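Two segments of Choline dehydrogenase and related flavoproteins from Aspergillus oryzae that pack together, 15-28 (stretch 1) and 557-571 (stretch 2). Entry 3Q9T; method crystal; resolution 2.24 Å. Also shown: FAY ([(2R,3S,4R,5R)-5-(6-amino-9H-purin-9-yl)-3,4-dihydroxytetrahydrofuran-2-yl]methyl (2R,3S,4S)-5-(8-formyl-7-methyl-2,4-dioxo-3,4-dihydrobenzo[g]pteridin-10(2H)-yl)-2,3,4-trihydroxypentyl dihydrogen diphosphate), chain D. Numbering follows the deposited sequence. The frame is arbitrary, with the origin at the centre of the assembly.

Stretch 1 15-28: GTAGNTVAGRLAEN
Stretch 2, residues 557-571: SVYAVGEKCADMIKA

Two helices of one chain pack side by side, though more than 500 residues separate them in sequence. The first begins at Thr16, with Gly15 at its N-cap position. Leu25 to Asn28 form a type I turn. The second spans all of 557-571 and extends beyond it in both directions. Their N-to-C directions run the same way, 32° apart, with a signed crossing angle of -32°. The axes approach to 8.0 Å, and the contact buries 734 Å² in total.

The register is set by two pairs. Ala17 CA lies 4.5 Å from Gly562 CA, and Val21 CA lies 5.1 Å from Ala566 CA. Gly562 leaves room for the close approach. A CB on Gly562 would point toward the first helix and clash with Thr20 CB. Ala566 fills its own position with a methyl: its CB lies 3.5 Å from Arg24 CB.

Lys570, Arg24 and Leu25 cover the most surface, with Thr20 close behind. Arg24 points its CA-to-CB bond toward the second helix and has chi1 m, chi2 m and chi3 t. Its guanidinium meets the Glu563 carboxylate in a two-pronged salt bridge. Arg24 NE donates to Glu563 OE1 at 2.7 Å, and Arg24 NH2 donates to Glu563 OE2 at 3.0 Å. Glu563 OE1 sits at the guanidinium edge, near its plane, as this pairing requires. Glu563 reaches it with chi1 m and chi2 m. Within the first stretch, Arg24 NH1 donates to Glu27 OE2 at 2.7 Å, so Arg24 joins two carboxylates.

Lys570 leaves its backbone sideways, but its end comes nearer. Chi1 is m and the other three angles are t, giving an extended chain. Its NZ makes a weak hydrogen bond to Arg24 O at 3.0 Å. A salt bridge joins Lys570 NZ to Glu27 OE1 at 2.9 Å; its hydrogen bond is also weak. Glu27 has chi1 m and chi2 t. Its OE1 meets Lys570 NZ, and its OE2 meets Arg24 NH1.

Leu25 (chi1 m, chi2 t) also starts sideways and ends nearer the second helix. Leu25 CD2 is 3.7 Å from Ile569 CG2 and 4.0 Å from Lys570 CG. Ile569 is m, t. One turn earlier, Val21 (chi1 t) places CG2 3.4 Å from Gly562 O and 3.9 Å from Cys565 CB.

Thr20 (chi1 m) donates from OG1 to Thr16 O at 2.8 Å, turning its hydroxyl back onto its own helix. Thr20 CG2 lies 3.7 Å from Gly562 C.

At the N-terminal end, Thr16 (chi1 m) sets CG2 over one face of the Tyr559 ring, 3.7 Å from the centroid. Tyr559 has chi1 -81° and chi2 -79°. Ala17 CB is 4.1 Å from Val558 CG1, with Val558 chi1 t. The helix start also holds the flavin cofactor: Thr16 N donates to FAY O2A at 3.2 Å, and Ala17 N to FAY O1P at 3.0 Å.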

# COMPACT_ATOMS: atom_id res chain seq x y z
N GLY A 15 16.12 24.54 -4.69
CA GLY A 15 16.32 23.58 -3.61
C GLY A 15 17.74 23.56 -3.06
O GLY A 15 18.47 24.56 -3.11
N THR A 16 18.14 22.39 -2.57
CA THR A 16 19.43 22.22 -1.92
C THR A 16 20.61 22.53 -2.82
O THR A 16 21.41 23.40 -2.51
CB THR A 16 19.56 20.80 -1.40
OG1 THR A 16 18.38 20.46 -0.69
CG2 THR A 16 20.77 20.67 -0.49
N ALA A 17 20.76 21.76 -3.90
CA ALA A 17 21.82 22.04 -4.87
C ALA A 17 21.50 23.31 -5.67
O ALA A 17 22.40 24.08 -6.05
CB ALA A 17 21.99 20.85 -5.81
N GLY A 18 20.21 23.53 -5.92
CA GLY A 18 19.78 24.67 -6.72
C GLY A 18 20.34 25.96 -6.15
O GLY A 18 21.12 26.65 -6.79
N ASN A 19 19.96 26.28 -4.92
CA ASN A 19 20.48 27.49 -4.28
C ASN A 19 21.99 27.54 -4.15
O ASN A 19 22.58 28.61 -4.25
CB ASN A 19 19.80 27.72 -2.93
CG ASN A 19 18.31 27.96 -3.08
OD1 ASN A 19 17.85 28.40 -4.15
ND2 ASN A 19 17.55 27.68 -2.03
N THR A 20 22.62 26.39 -3.94
CA THR A 20 24.08 26.35 -3.86
C THR A 20 24.69 26.87 -5.15
O THR A 20 25.58 27.73 -5.14
CB THR A 20 24.59 24.91 -3.61
OG1 THR A 20 24.02 24.40 -2.40
CG2 THR A 20 26.12 24.90 -3.50
N VAL A 21 24.21 26.33 -6.28
CA VAL A 21 24.73 26.73 -7.58
C VAL A 21 24.44 28.21 -7.80
O VAL A 21 25.33 29.00 -8.17
CB VAL A 21 24.14 25.87 -8.74
CG1 VAL A 21 24.49 26.48 -10.10
CG2 VAL A 21 24.63 24.43 -8.64
N ALA A 22 23.20 28.61 -7.53
CA ALA A 22 22.79 29.99 -7.75
C ALA A 22 23.62 31.00 -6.95
O ALA A 22 23.99 32.04 -7.47
CB ALA A 22 21.32 30.18 -7.44
N GLY A 23 23.87 30.69 -5.68
CA GLY A 23 24.56 31.62 -4.80
C GLY A 23 26.02 31.77 -5.18
O GLY A 23 26.60 32.85 -5.09
N ARG A 24 26.61 30.68 -5.65
CA ARG A 24 28.01 30.69 -6.05
C ARG A 24 28.19 31.44 -7.36
O ARG A 24 29.12 32.25 -7.50
CB ARG A 24 28.53 29.26 -6.18
CG ARG A 24 28.65 28.54 -4.84
CD ARG A 24 29.58 29.26 -3.87
NE ARG A 24 29.87 28.43 -2.70
CZ ARG A 24 30.41 28.87 -1.57
NH1 ARG A 24 30.76 30.14 -1.43
NH2 ARG A 24 30.63 28.02 -0.57
N LEU A 25 27.29 31.21 -8.30
CA LEU A 25 27.36 31.91 -9.57
C LEU A 25 27.17 33.42 -9.36
O LEU A 25 27.77 34.23 -10.07
CB LEU A 25 26.37 31.35 -10.59
CG LEU A 25 26.74 29.98 -11.18
CD1 LEU A 25 25.71 29.54 -12.18
CD2 LEU A 25 28.12 30.03 -11.82
N ALA A 26 26.37 33.77 -8.36
CA ALA A 26 26.11 35.17 -8.02
C ALA A 26 27.28 35.88 -7.32
O ALA A 26 27.21 37.09 -7.10
CB ALA A 26 24.84 35.28 -7.16
N GLU A 27 28.33 35.15 -6.96
CA GLU A 27 29.45 35.79 -6.26
C GLU A 27 30.15 36.87 -7.10
O GLU A 27 30.79 37.77 -6.56
CB GLU A 27 30.44 34.75 -5.73
CG GLU A 27 29.98 34.06 -4.45
CD GLU A 27 30.77 32.79 -4.15
OE1 GLU A 27 31.43 32.26 -5.07
OE2 GLU A 27 30.72 32.30 -3.00
N ASN A 28 30.03 36.78 -8.42
CA ASN A 28 30.33 37.93 -9.26
C ASN A 28 29.08 38.77 -9.32
O ASN A 28 28.10 38.38 -9.96
CB ASN A 28 30.74 37.54 -10.68
CG ASN A 28 31.01 38.77 -11.56
OD1 ASN A 28 30.66 39.89 -11.20
ND2 ASN A 28 31.63 38.55 -12.69
N SER A 557 26.61 15.24 0.43
CA SER A 557 26.98 14.96 -0.97
C SER A 557 26.20 15.83 -1.98
O SER A 557 26.71 16.17 -3.05
CB SER A 557 26.81 13.48 -1.30
OG SER A 557 25.44 13.08 -1.17
N VAL A 558 24.96 16.19 -1.63
CA VAL A 558 24.15 16.99 -2.54
C VAL A 558 24.67 18.43 -2.64
O VAL A 558 24.78 18.99 -3.73
CB VAL A 558 22.66 16.96 -2.14
CG1 VAL A 558 21.83 17.81 -3.11
CG2 VAL A 558 22.16 15.52 -2.12
N TYR A 559 24.98 19.04 -1.50
CA TYR A 559 25.66 20.32 -1.51
C TYR A 559 26.97 20.19 -2.26
O TYR A 559 27.31 21.03 -3.07
CB TYR A 559 25.92 20.82 -0.09
CG TYR A 559 24.74 21.48 0.59
CD1 TYR A 559 24.39 22.79 0.30
CD2 TYR A 559 24.00 20.79 1.56
CE1 TYR A 559 23.31 23.40 0.94
CE2 TYR A 559 22.93 21.41 2.22
CZ TYR A 559 22.59 22.71 1.90
OH TYR A 559 21.55 23.32 2.54
N ALA A 560 27.73 19.13 -1.99
CA ALA A 560 28.99 18.92 -2.73
C ALA A 560 28.76 18.99 -4.24
O ALA A 560 29.56 19.59 -4.98
CB ALA A 560 29.63 17.59 -2.36
N VAL A 561 27.69 18.33 -4.71
CA VAL A 561 27.37 18.31 -6.13
C VAL A 561 27.14 19.73 -6.67
O VAL A 561 27.64 20.09 -7.74
CB VAL A 561 26.15 17.41 -6.43
CG1 VAL A 561 25.50 17.83 -7.73
CG2 VAL A 561 26.57 15.92 -6.46
N GLY A 562 26.39 20.53 -5.91
CA GLY A 562 26.14 21.90 -6.27
C GLY A 562 27.40 22.75 -6.29
O GLY A 562 27.56 23.59 -7.18
N GLU A 563 28.31 22.53 -5.34
CA GLU A 563 29.52 23.34 -5.25
C GLU A 563 30.40 23.05 -6.46
O GLU A 563 30.91 23.96 -7.10
CB GLU A 563 30.28 23.07 -3.94
CG GLU A 563 29.57 23.48 -2.66
CD GLU A 563 29.65 24.96 -2.35
OE1 GLU A 563 30.01 25.76 -3.24
OE2 GLU A 563 29.36 25.34 -1.19
N LYS A 564 30.54 21.77 -6.79
CA LYS A 564 31.35 21.38 -7.93
C LYS A 564 30.72 21.90 -9.22
O LYS A 564 31.41 22.46 -10.07
CB LYS A 564 31.55 19.86 -7.99
CG LYS A 564 32.42 19.38 -9.17
CD LYS A 564 32.81 17.90 -9.02
CE LYS A 564 33.67 17.40 -10.18
NZ LYS A 564 34.78 18.34 -10.50
N CYS A 565 29.41 21.74 -9.35
CA CYS A 565 28.74 22.23 -10.54
C CYS A 565 29.06 23.69 -10.81
O CYS A 565 29.40 24.06 -11.93
CB CYS A 565 27.22 22.07 -10.42
SG CYS A 565 26.37 22.56 -11.93
N ALA A 566 28.92 24.52 -9.78
CA ALA A 566 29.20 25.95 -9.89
C ALA A 566 30.66 26.19 -10.31
O ALA A 566 30.94 26.98 -11.22
CB ALA A 566 28.87 26.65 -8.56
N ASP A 567 31.60 25.50 -9.66
CA ASP A 567 33.00 25.59 -10.04
C ASP A 567 33.19 25.29 -11.53
O ASP A 567 33.82 26.06 -12.24
CB ASP A 567 33.89 24.68 -9.19
CG ASP A 567 34.60 25.42 -8.06
OD1 ASP A 567 34.23 26.59 -7.79
OD2 ASP A 567 35.52 24.83 -7.43
N MET A 568 32.62 24.18 -11.99
CA MET A 568 32.76 23.77 -13.40
C MET A 568 32.14 24.77 -14.39
O MET A 568 32.67 24.98 -15.49
CB MET A 568 32.23 22.36 -13.62
CG MET A 568 32.95 21.29 -12.76
SD MET A 568 32.54 19.59 -13.23
CE MET A 568 30.79 19.56 -12.78
N ILE A 569 31.03 25.40 -14.00
CA ILE A 569 30.41 26.43 -14.83
C ILE A 569 31.31 27.67 -14.90
O ILE A 569 31.51 28.25 -15.96
CB ILE A 569 29.00 26.81 -14.33
CG1 ILE A 569 28.01 25.67 -14.62
CG2 ILE A 569 28.49 28.09 -15.00
CD1 ILE A 569 26.66 25.88 -13.97
N LYS A 570 31.88 28.06 -13.76
CA LYS A 570 32.76 29.22 -13.72
C LYS A 570 34.00 29.01 -14.57
O LYS A 570 34.46 29.94 -15.23
CB LYS A 570 33.18 29.55 -12.29
CG LYS A 570 32.07 30.11 -11.42
CD LYS A 570 32.61 30.56 -10.06
CE LYS A 570 31.47 30.95 -9.12
NZ LYS A 570 31.97 31.30 -7.76
N ALA A 571 34.52 27.79 -14.56
CA ALA A 571 35.72 27.48 -15.34
C ALA A 571 35.43 27.63 -16.82
O ALA A 571 36.31 27.97 -17.62
CB ALA A 571 36.22 26.09 -15.02
P FAY D . 18.02 18.33 -3.95
N1 FAY D . 19.79 14.15 4.21
C2 FAY D . 20.74 14.35 5.21
O2 FAY D . 21.92 14.51 4.92
N3 FAY D . 20.34 14.82 6.44
C4 FAY D . 19.06 14.55 6.87
O4 FAY D . 18.91 14.27 8.07
N5 FAY D . 16.80 14.08 6.27
C6 FAY D . 14.51 14.17 5.74
C7 FAY D . 13.48 14.35 4.83
C8 FAY D . 13.78 14.54 3.48
O8 FAY D . 12.91 15.28 1.43
C9 FAY D . 15.11 14.66 3.08
PA FAY D . 15.48 19.43 -3.36
C1' FAY D . 17.88 14.63 2.09
C10 FAY D . 18.45 14.11 4.53
N10 FAY D . 17.49 14.32 3.54
N1A FAY D . 8.33 23.52 -10.55
O1A FAY D . 14.17 18.77 -3.08
C1B FAY D . 11.58 22.50 -6.56
O1P FAY D . 18.65 19.66 -4.28
C2' FAY D . 18.19 16.14 1.90
O2' FAY D . 17.20 16.85 2.54
C2A FAY D . 9.01 24.43 -9.77
O2A FAY D . 16.18 19.94 -2.14
C2B FAY D . 11.21 21.95 -5.19
O2B FAY D . 10.18 22.68 -4.55
O2P FAY D . 18.51 17.24 -4.88
C3' FAY D . 18.44 16.76 0.49
O3' FAY D . 17.87 18.05 0.28
N3A FAY D . 9.83 24.00 -8.74
C3B FAY D . 12.52 22.09 -4.45
O3B FAY D . 12.63 23.41 -3.97
O3P FAY D . 16.42 18.42 -4.15
C4' FAY D . 18.05 15.90 -0.69
O4' FAY D . 18.63 14.63 -0.45
C4A FAY D . 9.97 22.67 -8.51
C4B FAY D . 13.56 21.93 -5.53
O4B FAY D . 12.90 22.06 -6.77
C4X FAY D . 18.12 14.19 5.89
C5' FAY D . 18.53 16.53 -2.02
O5' FAY D . 18.21 17.88 -2.38
C5A FAY D . 9.30 21.73 -9.30
C5B FAY D . 14.27 20.59 -5.42
O5B FAY D . 15.19 20.68 -4.36
C5X FAY D . 15.83 14.08 5.29
C6A FAY D . 8.46 22.16 -10.33
N6A FAY D . 7.74 21.27 -11.02
N7A FAY D . 9.63 20.50 -8.85
C7M FAY D . 12.07 14.15 5.32
C8A FAY D . 10.49 20.62 -7.82
C8M FAY D . 12.72 15.11 2.62
C9A FAY D . 16.15 14.39 3.96
N9A FAY D . 10.71 21.95 -7.60